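Long-range contacts in ribonucleoside-diphosphate reductase (Sulfolobus acidocaldarius DSM 639, PDB 6QRZ), which carries a manganese-iron cofactor in a helical fold of the ribonucleotide reductase R2 type and probably acts as a ligand-binding oxidase: residues K205-S210 / F277-D282; P102-M107 / E114-L119; R241-N246 / E300-M305; A60-S65 / S218-L223. All coordinates share one frame; numbering follows the deposited sequence.

Contact 1. Residues K205-S210 / F277-D282; sequences KHIFNS and FGLTPD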
loop_
_atom_site.group_PDB
_atom_site.type_symbol
_atom_site.label_atom_id
_atom_site.label_comp_id
_atom_site.label_asym_id
_atom_site.label_seq_id
_atom_site.Cartn_x
_atom_site.Cartn_y
_atom_site.Cartn_z
ATOM N N LYS A 205 11.609 9.840 23.210
ATOM C CA LYS A 205 11.968 8.966 24.323
ATOM C C LYS A 205 12.222 9.763 25.598
ATOM O O LYS A 205 11.830 9.336 26.692
ATOM C CB LYS A 205 13.196 8.133 23.952
ATOM C CG LYS A 205 13.714 7.239 25.066
ATOM C CD LYS A 205 14.956 6.483 24.624
ATOM C CE LYS A 205 15.479 5.579 25.730
ATOM N NZ LYS A 205 14.498 4.522 26.104
ATOM N N HIS A 206 12.870 10.922 25.481
ATOM C CA HIS A 206 13.173 11.751 26.641
ATOM C C HIS A 206 12.015 12.651 27.049
ATOM O O HIS A 206 12.034 13.191 28.161
ATOM C CB HIS A 206 14.419 12.601 26.369
ATOM C CG HIS A 206 15.644 11.796 26.070
ATOM N ND1 HIS A 206 16.288 11.038 27.024
ATOM C CD2 HIS A 206 16.346 11.631 24.923
ATOM C CE1 HIS A 206 17.331 10.438 26.478
ATOM N NE2 HIS A 206 17.388 10.780 25.204
ATOM N N ILE A 207 11.015 12.827 26.190
ATOM C CA ILE A 207 9.860 13.651 26.530
ATOM C C ILE A 207 8.805 12.846 27.276
ATOM O O ILE A 207 8.217 13.332 28.247
ATOM C CB ILE A 207 9.280 14.297 25.255
ATOM C CG1 ILE A 207 10.241 15.351 24.702
ATOM C CG2 ILE A 207 7.908 14.907 25.527
ATOM C CD1 ILE A 207 9.752 16.019 23.433
ATOM N N PHE A 208 8.563 11.604 26.854
ATOM C CA PHE A 208 7.491 10.813 27.448
ATOM C C PHE A 208 7.936 10.136 28.739
ATOM O O PHE A 208 7.143 10.003 29.677
ATOM C CB PHE A 208 6.992 9.766 26.450
ATOM C CG PHE A 208 6.548 10.339 25.133
ATOM C CD1 PHE A 208 6.071 11.637 25.047
ATOM C CD2 PHE A 208 6.609 9.576 23.978
ATOM C CE1 PHE A 208 5.665 12.162 23.836
ATOM C CE2 PHE A 208 6.204 10.095 22.764
ATOM C CZ PHE A 208 5.733 11.391 22.694
ATOM N N ASN A 209 9.197 9.705 28.806
ATOM C CA ASN A 209 9.662 8.945 29.960
ATOM C C ASN A 209 10.059 9.845 31.124
ATOM O O ASN A 209 9.883 9.460 32.285
ATOM C CB ASN A 209 10.838 8.053 29.556
ATOM C CG ASN A 209 11.159 6.997 30.596
ATOM O OD1 ASN A 209 10.382 6.765 31.522
ATOM N ND2 ASN A 209 12.305 6.343 30.441
ATOM N N SER A 210 10.582 11.040 30.842
ATOM C CA SER A 210 11.051 11.913 31.913
ATOM C C SER A 210 9.917 12.683 32.575
ATOM O O SER A 210 10.018 13.025 33.758
ATOM C CB SER A 210 12.097 12.891 31.376
ATOM O OG SER A 210 13.221 12.203 30.854
ATOM N N PHE A 277 11.831 20.340 27.771
ATOM C CA PHE A 277 11.778 18.932 28.169
ATOM C C PHE A 277 13.127 18.428 28.679
ATOM O O PHE A 277 13.406 17.228 28.637
ATOM C CB PHE A 277 11.283 18.044 27.023
ATOM C CG PHE A 277 9.896 18.377 26.550
ATOM C CD1 PHE A 277 8.787 17.944 27.256
ATOM C CD2 PHE A 277 9.700 19.111 25.391
ATOM C CE1 PHE A 277 7.508 18.244 26.825
ATOM C CE2 PHE A 277 8.420 19.415 24.951
ATOM C CZ PHE A 277 7.323 18.980 25.670
ATOM N N GLY A 278 13.969 19.334 29.171
ATOM C CA GLY A 278 15.294 18.955 29.627
ATOM C C GLY A 278 16.206 18.446 28.534
ATOM O O GLY A 278 17.089 17.625 28.801
ATOM N N LEU A 279 16.012 18.910 27.302
ATOM C CA LEU A 279 16.811 18.463 26.172
ATOM C C LEU A 279 18.005 19.385 25.964
ATOM O O LEU A 279 17.890 20.609 26.067
ATOM C CB LEU A 279 15.964 18.414 24.899
ATOM C CG LEU A 279 14.840 17.377 24.868
ATOM C CD1 LEU A 279 14.010 17.527 23.603
ATOM C CD2 LEU A 279 15.409 15.972 24.976
ATOM N N THR A 280 19.154 18.781 25.666
ATOM C CA THR A 280 20.382 19.514 25.387
ATOM C C THR A 280 20.603 19.589 23.886
ATOM O O THR A 280 20.526 18.555 23.206
ATOM C CB THR A 280 21.576 18.833 26.052
ATOM O OG1 THR A 280 21.353 18.750 27.466
ATOM C CG2 THR A 280 22.855 19.615 25.793
ATOM N N PRO A 281 20.866 20.775 23.328
ATOM C CA PRO A 281 21.090 20.858 21.875
ATOM C C PRO A 281 22.316 20.096 21.407
ATOM O O PRO A 281 22.368 19.683 20.243
ATOM C CB PRO A 281 21.230 22.368 21.628
ATOM C CG PRO A 281 21.647 22.931 22.946
ATOM C CD PRO A 281 20.956 22.092 23.980
ATOM N N ASP A 282 23.305 19.895 22.278
ATOM C CA ASP A 282 24.480 19.109 21.922
ATOM C C ASP A 282 24.242 17.608 22.022
ATOM O O ASP A 282 25.108 16.832 21.605
ATOM C CB ASP A 282 25.664 19.499 22.811
ATOM C CG ASP A 282 26.101 20.938 22.603
ATOM O OD1 ASP A 282 25.953 21.448 21.472
ATOM O OD2 ASP A 282 26.591 21.557 23.570
#

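Contact 2. Residues P102-M107 / E114-L119; sequences PLISTM and EDVIYL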
loop_
_atom_site.group_PDB
_atom_site.type_symbol
_atom_site.label_atom_id
_atom_site.label_comp_id
_atom_site.label_asym_id
_atom_site.label_seq_id
_atom_site.Cartn_x
_atom_site.Cartn_y
_atom_site.Cartn_z
ATOM N N PRO A 102 7.127 6.113 -7.209
ATOM C CA PRO A 102 8.160 5.773 -8.201
ATOM C C PRO A 102 8.986 4.563 -7.812
ATOM O O PRO A 102 9.398 3.795 -8.691
ATOM C CB PRO A 102 9.021 7.042 -8.267
ATOM C CG PRO A 102 8.167 8.121 -7.728
ATOM C CD PRO A 102 7.318 7.477 -6.684
ATOM N N LEU A 103 9.244 4.368 -6.518
ATOM C CA LEU A 103 10.015 3.210 -6.082
ATOM C C LEU A 103 9.240 1.916 -6.306
ATOM O O LEU A 103 9.830 0.883 -6.643
ATOM C CB LEU A 103 10.403 3.366 -4.612
ATOM C CG LEU A 103 11.290 2.279 -4.007
ATOM C CD1 LEU A 103 12.554 2.099 -4.830
ATOM C CD2 LEU A 103 11.630 2.618 -2.565
ATOM N N ILE A 104 7.919 1.954 -6.127
ATOM C CA ILE A 104 7.101 0.780 -6.410
ATOM C C ILE A 104 7.057 0.512 -7.909
ATOM O O ILE A 104 7.209 -0.632 -8.353
ATOM C CB ILE A 104 5.688 0.956 -5.822
ATOM C CG1 ILE A 104 5.757 1.080 -4.299
ATOM C CG2 ILE A 104 4.798 -0.209 -6.218
ATOM C CD1 ILE A 104 4.414 1.320 -3.645
ATOM N N SER A 105 6.858 1.561 -8.711
ATOM C CA SER A 105 6.821 1.387 -10.159
ATOM C C SER A 105 8.169 0.934 -10.703
ATOM O O SER A 105 8.219 0.173 -11.676
ATOM C CB SER A 105 6.387 2.686 -10.837
ATOM O OG SER A 105 6.311 2.525 -12.244
ATOM N N THR A 106 9.268 1.388 -10.095
ATOM C CA THR A 106 10.586 0.928 -10.516
ATOM C C THR A 106 10.760 -0.560 -10.240
ATOM O O THR A 106 11.311 -1.292 -11.070
ATOM C CB THR A 106 11.677 1.735 -9.811
ATOM O OG1 THR A 106 11.492 3.129 -10.085
ATOM C CG2 THR A 106 13.053 1.310 -10.296
ATOM N N MET A 107 10.292 -1.026 -9.079
ATOM C CA MET A 107 10.326 -2.452 -8.783
ATOM C C MET A 107 9.388 -3.247 -9.680
ATOM O O MET A 107 9.615 -4.443 -9.886
ATOM C CB MET A 107 9.984 -2.694 -7.313
ATOM C CG MET A 107 11.045 -2.200 -6.351
ATOM S SD MET A 107 12.640 -2.988 -6.637
ATOM C CE MET A 107 13.675 -2.091 -5.485
ATOM N N GLU A 114 8.253 -9.417 -5.166
ATOM C CA GLU A 114 8.413 -9.519 -3.719
ATOM C C GLU A 114 8.694 -8.155 -3.103
ATOM O O GLU A 114 8.141 -7.815 -2.049
ATOM C CB GLU A 114 9.534 -10.502 -3.375
ATOM C CG GLU A 114 9.343 -11.902 -3.935
ATOM C CD GLU A 114 9.834 -12.032 -5.364
ATOM O OE1 GLU A 114 10.399 -11.051 -5.892
ATOM O OE2 GLU A 114 9.656 -13.116 -5.959
ATOM N N ASP A 115 9.550 -7.358 -3.745
ATOM C CA ASP A 115 9.777 -5.994 -3.283
ATOM C C ASP A 115 8.528 -5.141 -3.461
ATOM O O ASP A 115 8.239 -4.275 -2.628
ATOM C CB ASP A 115 10.961 -5.376 -4.024
ATOM C CG ASP A 115 12.292 -5.930 -3.559
ATOM O OD1 ASP A 115 12.393 -6.325 -2.379
ATOM O OD2 ASP A 115 13.239 -5.966 -4.369
ATOM N N VAL A 116 7.776 -5.372 -4.540
ATOM C CA VAL A 116 6.525 -4.646 -4.743
ATOM C C VAL A 116 5.536 -4.972 -3.631
ATOM O O VAL A 116 4.793 -4.101 -3.169
ATOM C CB VAL A 116 5.938 -4.961 -6.133
ATOM C CG1 VAL A 116 4.583 -4.292 -6.306
ATOM C CG2 VAL A 116 6.891 -4.512 -7.226
ATOM N N ILE A 117 5.522 -6.227 -3.175
ATOM C CA ILE A 117 4.580 -6.625 -2.135
ATOM C C ILE A 117 4.885 -5.908 -0.826
ATOM O O ILE A 117 3.972 -5.433 -0.139
ATOM C CB ILE A 117 4.589 -8.155 -1.961
ATOM C CG1 ILE A 117 4.019 -8.836 -3.204
ATOM C CG2 ILE A 117 3.792 -8.559 -0.732
ATOM C CD1 ILE A 117 4.107 -10.344 -3.164
ATOM N N TYR A 118 6.165 -5.806 -0.459
ATOM C CA TYR A 118 6.502 -5.116 0.781
ATOM C C TYR A 118 6.437 -3.602 0.613
ATOM O O TYR A 118 5.834 -2.910 1.439
ATOM C CB TYR A 118 7.886 -5.528 1.282
ATOM C CG TYR A 118 8.247 -4.843 2.583
ATOM C CD1 TYR A 118 7.748 -5.306 3.793
ATOM C CD2 TYR A 118 9.066 -3.721 2.600
ATOM C CE1 TYR A 118 8.063 -4.679 4.984
ATOM C CE2 TYR A 118 9.385 -3.087 3.786
ATOM C CZ TYR A 118 8.883 -3.572 4.974
ATOM O OH TYR A 118 9.201 -2.945 6.158
ATOM N N LEU A 119 7.061 -3.071 -0.445
ATOM C CA LEU A 119 7.025 -1.630 -0.679
ATOM C C LEU A 119 5.599 -1.110 -0.762
ATOM O O LEU A 119 5.347 0.064 -0.466
ATOM C CB LEU A 119 7.783 -1.278 -1.958
ATOM C CG LEU A 119 9.294 -1.142 -1.804
ATOM C CD1 LEU A 119 9.949 -0.969 -3.159
ATOM C CD2 LEU A 119 9.615 0.032 -0.897
#

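Contact 3. Residues R241-N246 / E300-M305; sequences RLIVEN and ERALKM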
loop_
_atom_site.group_PDB
_atom_site.type_symbol
_atom_site.label_atom_id
_atom_site.label_comp_id
_atom_site.label_asym_id
_atom_site.label_seq_id
_atom_site.Cartn_x
_atom_site.Cartn_y
_atom_site.Cartn_z
ATOM N N ARG A 241 21.689 -4.435 -1.475
ATOM C CA ARG A 241 21.521 -5.212 -2.698
ATOM C C ARG A 241 22.095 -4.479 -3.903
ATOM O O ARG A 241 22.566 -5.116 -4.851
ATOM C CB ARG A 241 20.041 -5.529 -2.921
ATOM C CG ARG A 241 19.769 -6.420 -4.123
ATOM C CD ARG A 241 18.290 -6.734 -4.259
ATOM N NE ARG A 241 17.492 -5.539 -4.522
ATOM C CZ ARG A 241 17.234 -5.067 -5.738
ATOM N NH1 ARG A 241 17.715 -5.686 -6.808
ATOM N NH2 ARG A 241 16.497 -3.975 -5.885
ATOM N N LEU A 242 22.067 -3.146 -3.885
ATOM C CA LEU A 242 22.660 -2.380 -4.974
ATOM C C LEU A 242 24.173 -2.279 -4.841
ATOM O O LEU A 242 24.873 -2.172 -5.854
ATOM C CB LEU A 242 22.039 -0.985 -5.029
ATOM C CG LEU A 242 20.538 -0.921 -5.312
ATOM C CD1 LEU A 242 20.037 0.505 -5.158
ATOM C CD2 LEU A 242 20.229 -1.454 -6.703
ATOM N N ILE A 243 24.696 -2.311 -3.609
ATOM C CA ILE A 243 26.142 -2.292 -3.388
ATOM C C ILE A 243 26.769 -3.665 -3.575
ATOM O O ILE A 243 28.000 -3.792 -3.535
ATOM C CB ILE A 243 26.425 -1.695 -1.991
ATOM C CG1 ILE A 243 25.713 -0.351 -1.838
ATOM C CG2 ILE A 243 27.909 -1.448 -1.767
ATOM C CD1 ILE A 243 25.918 0.302 -0.489
ATOM N N VAL A 244 25.968 -4.703 -3.799
ATOM C CA VAL A 244 26.501 -6.008 -4.164
ATOM C C VAL A 244 26.256 -6.352 -5.628
ATOM O O VAL A 244 26.970 -7.209 -6.171
ATOM C CB VAL A 244 25.948 -7.125 -3.254
ATOM C CG1 VAL A 244 26.295 -6.847 -1.798
ATOM C CG2 VAL A 244 24.449 -7.273 -3.435
ATOM N N GLU A 245 25.283 -5.718 -6.285
ATOM C CA GLU A 245 25.066 -5.923 -7.712
ATOM C C GLU A 245 25.858 -4.945 -8.568
ATOM O O GLU A 245 26.265 -5.297 -9.682
ATOM C CB GLU A 245 23.574 -5.807 -8.042
ATOM C CG GLU A 245 22.715 -6.931 -7.476
ATOM C CD GLU A 245 21.231 -6.723 -7.732
ATOM O OE1 GLU A 245 20.860 -5.657 -8.268
ATOM O OE2 GLU A 245 20.435 -7.625 -7.395
ATOM N N ASN A 246 26.087 -3.720 -8.068
ATOM C CA ASN A 246 26.912 -2.709 -8.727
ATOM C C ASN A 246 27.681 -1.968 -7.629
ATOM O O ASN A 246 27.425 -0.808 -7.322
ATOM C CB ASN A 246 26.070 -1.748 -9.571
ATOM C CG ASN A 246 25.518 -2.398 -10.824
ATOM O OD1 ASN A 246 26.211 -3.155 -11.504
ATOM N ND2 ASN A 246 24.262 -2.101 -11.140
ATOM N N GLU A 300 28.896 0.722 4.195
ATOM C CA GLU A 300 30.186 0.136 3.855
ATOM C C GLU A 300 30.269 -1.334 4.240
ATOM O O GLU A 300 31.139 -2.046 3.728
ATOM C CB GLU A 300 31.312 0.925 4.527
ATOM C CG GLU A 300 31.340 2.396 4.140
ATOM C CD GLU A 300 32.484 3.154 4.784
ATOM O OE1 GLU A 300 33.156 2.583 5.668
ATOM O OE2 GLU A 300 32.712 4.322 4.404
ATOM N N ARG A 301 29.387 -1.802 5.127
ATOM C CA ARG A 301 29.323 -3.227 5.429
ATOM C C ARG A 301 28.966 -4.039 4.192
ATOM O O ARG A 301 29.421 -5.179 4.042
ATOM C CB ARG A 301 28.306 -3.483 6.542
ATOM C CG ARG A 301 28.277 -4.913 7.056
ATOM C CD ARG A 301 29.525 -5.231 7.860
ATOM N NE ARG A 301 29.629 -4.394 9.053
ATOM C CZ ARG A 301 30.681 -4.376 9.865
ATOM N NH1 ARG A 301 31.730 -5.149 9.614
ATOM N NH2 ARG A 301 30.688 -3.584 10.929
ATOM N N ALA A 302 28.163 -3.466 3.292
ATOM C CA ALA A 302 27.762 -4.166 2.079
ATOM C C ALA A 302 28.916 -4.362 1.106
ATOM O O ALA A 302 28.848 -5.259 0.259
ATOM C CB ALA A 302 26.633 -3.409 1.384
ATOM N N LEU A 303 29.961 -3.547 1.203
ATOM C CA LEU A 303 31.084 -3.659 0.284
ATOM C C LEU A 303 31.827 -4.974 0.491
ATOM O O LEU A 303 31.929 -5.489 1.608
ATOM C CB LEU A 303 32.038 -2.479 0.468
ATOM C CG LEU A 303 31.560 -1.151 -0.119
ATOM C CD1 LEU A 303 32.447 -0.010 0.341
ATOM C CD2 LEU A 303 31.536 -1.227 -1.636
ATOM N N LYS A 304 32.338 -5.519 -0.615
ATOM C CA LYS A 304 33.092 -6.773 -0.617
ATOM C C LYS A 304 32.274 -7.933 -0.057
ATOM O O LYS A 304 32.825 -8.869 0.530
ATOM C CB LYS A 304 34.414 -6.630 0.147
ATOM C CG LYS A 304 35.332 -5.547 -0.401
ATOM C CD LYS A 304 36.643 -5.492 0.362
ATOM C CE LYS A 304 37.399 -6.804 0.252
ATOM N NZ LYS A 304 38.695 -6.746 0.976
ATOM N N MET A 305 30.957 -7.885 -0.232
ATOM C CA MET A 305 30.067 -8.964 0.172
ATOM C C MET A 305 29.513 -9.666 -1.060
ATOM O O MET A 305 29.196 -9.024 -2.066
ATOM C CB MET A 305 28.915 -8.445 1.038
ATOM C CG MET A 305 29.260 -8.310 2.512
ATOM S SD MET A 305 27.813 -7.984 3.539
ATOM C CE MET A 305 28.530 -8.099 5.178
#

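Contact 4. Residues A60-S65 / S218-L223; sequences AKIDFS and SKTVNL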
loop_
_atom_site.group_PDB
_atom_site.type_symbol
_atom_site.label_atom_id
_atom_site.label_comp_id
_atom_site.label_asym_id
_atom_site.label_seq_id
_atom_site.Cartn_x
_atom_site.Cartn_y
_atom_site.Cartn_z
ATOM N N ALA A 60 -7.082 3.412 15.962
ATOM C CA ALA A 60 -8.351 3.677 16.632
ATOM C C ALA A 60 -8.370 3.103 18.043
ATOM O O ALA A 60 -8.992 3.687 18.939
ATOM C CB ALA A 60 -9.509 3.112 15.811
ATOM N N LYS A 61 -7.700 1.968 18.261
ATOM C CA LYS A 61 -7.637 1.382 19.594
ATOM C C LYS A 61 -6.805 2.220 20.556
ATOM O O LYS A 61 -6.967 2.088 21.773
ATOM C CB LYS A 61 -7.069 -0.037 19.519
ATOM C CG LYS A 61 -7.970 -1.033 18.806
ATOM C CD LYS A 61 -9.225 -1.317 19.615
ATOM C CE LYS A 61 -8.886 -1.934 20.963
ATOM N NZ LYS A 61 -10.105 -2.244 21.760
ATOM N N ILE A 62 -5.921 3.073 20.041
ATOM C CA ILE A 62 -5.108 3.931 20.896
ATOM C C ILE A 62 -5.990 5.031 21.471
ATOM O O ILE A 62 -6.562 5.839 20.730
ATOM C CB ILE A 62 -3.923 4.514 20.118
ATOM C CG1 ILE A 62 -3.006 3.392 19.623
ATOM C CG2 ILE A 62 -3.153 5.496 20.985
ATOM C CD1 ILE A 62 -1.831 3.877 18.804
ATOM N N ASP A 63 -6.103 5.068 22.796
ATOM C CA ASP A 63 -6.956 6.033 23.475
ATOM C C ASP A 63 -6.180 7.317 23.739
ATOM O O ASP A 63 -5.086 7.284 24.312
ATOM C CB ASP A 63 -7.488 5.451 24.786
ATOM C CG ASP A 63 -8.619 6.275 25.376
ATOM O OD1 ASP A 63 -9.027 7.272 24.745
ATOM O OD2 ASP A 63 -9.101 5.920 26.473
ATOM N N PHE A 64 -6.751 8.447 23.318
ATOM C CA PHE A 64 -6.151 9.760 23.516
ATOM C C PHE A 64 -6.919 10.598 24.533
ATOM O O PHE A 64 -6.782 11.826 24.548
ATOM C CB PHE A 64 -6.060 10.511 22.185
ATOM C CG PHE A 64 -5.179 9.846 21.165
ATOM C CD1 PHE A 64 -3.844 10.194 21.053
ATOM C CD2 PHE A 64 -5.689 8.885 20.308
ATOM C CE1 PHE A 64 -3.029 9.588 20.114
ATOM C CE2 PHE A 64 -4.879 8.276 19.365
ATOM C CZ PHE A 64 -3.548 8.629 19.268
ATOM N N SER A 65 -7.725 9.960 25.385
ATOM C CA SER A 65 -8.585 10.705 26.297
ATOM C C SER A 65 -7.814 11.345 27.445
ATOM O O SER A 65 -8.316 12.299 28.051
ATOM C CB SER A 65 -9.681 9.792 26.851
ATOM O OG SER A 65 -9.127 8.688 27.545
ATOM N N SER A 218 2.553 7.968 23.417
ATOM C CA SER A 218 3.619 7.012 23.703
ATOM C C SER A 218 3.298 5.646 23.110
ATOM O O SER A 218 4.176 4.985 22.544
ATOM C CB SER A 218 3.840 6.904 25.211
ATOM O OG SER A 218 4.219 8.154 25.762
ATOM N N LYS A 219 2.044 5.206 23.236
ATOM C CA LYS A 219 1.615 3.992 22.550
ATOM C C LYS A 219 1.701 4.165 21.040
ATOM O O LYS A 219 2.036 3.222 20.315
ATOM C CB LYS A 219 0.190 3.628 22.972
ATOM C CG LYS A 219 -0.352 2.351 22.348
ATOM C CD LYS A 219 0.405 1.127 22.839
ATOM C CE LYS A 219 -0.180 -0.154 22.263
ATOM N NZ LYS A 219 0.563 -1.362 22.720
ATOM N N THR A 220 1.413 5.372 20.549
ATOM C CA THR A 220 1.509 5.638 19.118
ATOM C C THR A 220 2.955 5.564 18.641
ATOM O O THR A 220 3.252 4.914 17.632
ATOM C CB THR A 220 0.905 7.008 18.800
ATOM O OG1 THR A 220 -0.468 7.034 19.205
ATOM C CG2 THR A 220 0.995 7.300 17.312
ATOM N N VAL A 221 3.870 6.213 19.363
ATOM C CA VAL A 221 5.269 6.253 18.939
ATOM C C VAL A 221 5.892 4.864 19.014
ATOM O O VAL A 221 6.593 4.431 18.092
ATOM C CB VAL A 221 6.055 7.273 19.781
ATOM C CG1 VAL A 221 7.546 7.168 19.492
ATOM C CG2 VAL A 221 5.556 8.682 19.503
ATOM N N ASN A 222 5.648 4.144 20.114
ATOM C CA ASN A 222 6.204 2.803 20.259
ATOM C C ASN A 222 5.715 1.869 19.160
ATOM O O ASN A 222 6.423 0.927 18.784
ATOM C CB ASN A 222 5.858 2.231 21.634
ATOM C CG ASN A 222 6.683 2.848 22.745
ATOM O OD1 ASN A 222 7.860 3.164 22.561
ATOM N ND2 ASN A 222 6.070 3.023 23.910
ATOM N N LEU A 223 4.514 2.111 18.635
ATOM C CA LEU A 223 4.024 1.327 17.509
ATOM C C LEU A 223 4.546 1.856 16.179
ATOM O O LEU A 223 4.720 1.079 15.235
ATOM C CB LEU A 223 2.495 1.305 17.513
ATOM C CG LEU A 223 1.842 0.531 18.663
ATOM C CD1 LEU A 223 0.340 0.769 18.693
ATOM C CD2 LEU A 223 2.152 -0.954 18.561
#

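Contact 1. Residues K205-S210 / F277-D282
I207 lies across one face of the F277 ring, and this CH-pi contact dominates the interface. Its CG2 stands 3.9 Å from the centroid of the F277 ring, 25° off the ring normal and displaced toward the rim. The other branch follows the same ring: CG1 of I207 is 3.6 Å from F277 CG, and CD1 of I207 is 3.7 Å from F277 CD2. With CG1 beside the backbone N (chi1 -69°) and CG2 anti to it, both arms reach the aromatic group. An alanine in place of F277 would probably leave these I207 methyls without their aromatic surface and open a gap beside E78 and Y81 of helix 76-98. The packing thus fastens the chain leading into helix 281-301 to helix 192-211 of the R2-type, ferritin-like helical fold. Purely aliphatic contact adds L279, whose CD2 meets H206 CB at 3.8 Å; the CD1 of L279 is more distant, 4.5 Å from I207 CG1. No hydrogen bond crosses between the segments. The polar contact is local: S210 OG donates to H206 O at 3.1 Å, while the H206 ring meets that of F283 with the planes about 75° apart.

Contact 2. Residues P102-M107 / E114-L119
L119 turns CG beside its backbone N (chi1 -83°), and L103 turns its own anti to N (chi1 -176°); their branches meet with CD1 of L119 3.6 Å from L103 CG, the side chains crossing at about a right angle. M107 sets CG beside its backbone N, against the same methyl, 3.6 Å from L119 CD1. That one methyl therefore touches both L103 and M107. Farther along, M107 CB rests 3.6 Å from V116 CG2. The bend of M107 at chi2 carries its sulphur past the carboxylate of D115, SD to OD2 being 3.8 Å, but the polar partner of D115 OD2 is R112 NE, in a salt bridge.

I104 and L119 run alongside each other in opposing senses, CG1 of I104 3.9 Å from L119 CB, and I104 sends CD1 to within 3.5 Å of L119 O. Its other branch, CG2, lies 4.1 Å from V116 CG1. An alanine at I104 would probably leave V116 CG1 and L119 CB without these aliphatic neighbours and open a gap toward T101 of the second subunit, which packs on I104. Within helix 100-109, P102 O accepts from T106 OG1 and T106 N on opposite faces of its plane.

The segment axes approach to 8.9 Å, with N-to-C directions 160° apart. No hydrogen bond links the segments, so what joins them is apolar interlocking, as in an antiparallel helical hairpin. Its second arm, helix 113-139, continues to the metal ligands E126 and H129 of the ferritin-like helical core.

Contact 3. Residues R241-N246 / E300-M305
A type II beta turn from A302 to M305, at the C-terminal side of helix 281-301, packs against the last turn of helix 215-245 through I243 and V244. I243 supplies the aliphatic contact: its CB is 3.8 Å from A302 CB, and its CG2, anti to the backbone N, is 3.6 Å from L303 CD2. I243 and L303 approach obliquely. Although the CB of L303 points away from helix 215-245, the end of its side chain swings back to make this touch.

V244 works on the backbone of the turn instead. Its CG1, anti to the carbonyl carbon (chi1 -59°), comes 3.6 Å from A302 O and also 3.6 Å from M305 O, and lies 4.2 Å from M305 CB. The first of these oxygens also closes the turn, accepting a weak bond of 3.4 Å from M305 N to A302 O.

In the all-helical R2-type fold this contact joins the far end of helix 215-245, which carries the metal ligands E228 and H231 nearer its middle, to the turn at the end of helix 281-301. Helix 247-261 lines the contact through I250, which packs on I243, and Y251, which touches L303 and whose OH is hydrogen-bonded to E300 OE2. On the side of helix 215-245 away from the turn, R241 NH1 forms a salt bridge with E110 OE2 and a second, weakly hydrogen-bonded one with E245 OE2.

Contact 4. Residues A60-S65 / S218-L223
The loop between helices 44-54 and 67-71 lies against helix 215-245 of the metal-bearing helical core, with I62 and F64 meeting T220. I62 makes most of the loop's contact. Its CB points toward the helix; chi1 (-62°) sets CG1 anti to the carbonyl carbon, and the extended chi2 (178°) carries CD1 to 3.5 Å from T220 OG1 and 3.8 Å from L223 CD1. The side chains of I62 and T220 cross at about a right angle. Nearer its base, CG1 of I62 touches the aliphatic part of K219, 3.9 Å from K219 CG; the lysine is bent at chi2 and its end leads away from the loop.

F64 approaches the same hydroxyl from another direction, its CZ 3.5 Å from T220 OG1, which lies oblique to the ring. F64 also packs on S139 of helix 113-139, so the loop touches two core helices; W57 packs on both I62 and L223. Beyond the interface, D63 forms an Asx turn: S65 N donates to D63 OD1 at 3.1 Å, reaching it from above the carboxylate plane.

No hydrogen bond joins the segments, and carbon atoms of I62 and F64 lie against a hydroxyl from two directions. That hydroxyl is nevertheless satisfied, since T220 OG1 is hydrogen-bonded to G216 O within its own helix; the chemistry implies apolar cover over an internally paired polar group, about 10 Å from the manganese ion.

Overall arrangement
Contacts 3 and 4 share helix 215-245: contact 4 uses its beginning and contact 3 its end, their centres 38 Å apart on opposite sides of the chain's centre, with the ligands E228 and H231 between. Contacts 1 and 4 are neighbours, since F208 CE2 packs 3.6 Å from V221 CG2 where helices 192-211 and 215-245 meet. Contacts 2 and 3 are joined likewise, M107 CE lying 3.4 Å from R241 NH2. Contacts 1 and 3 both involve helix 281-301, at its two ends. Two contacts come near the cofactor: the L119 side chain is about 10 Å from the iron, and T220 is about as far from the manganese.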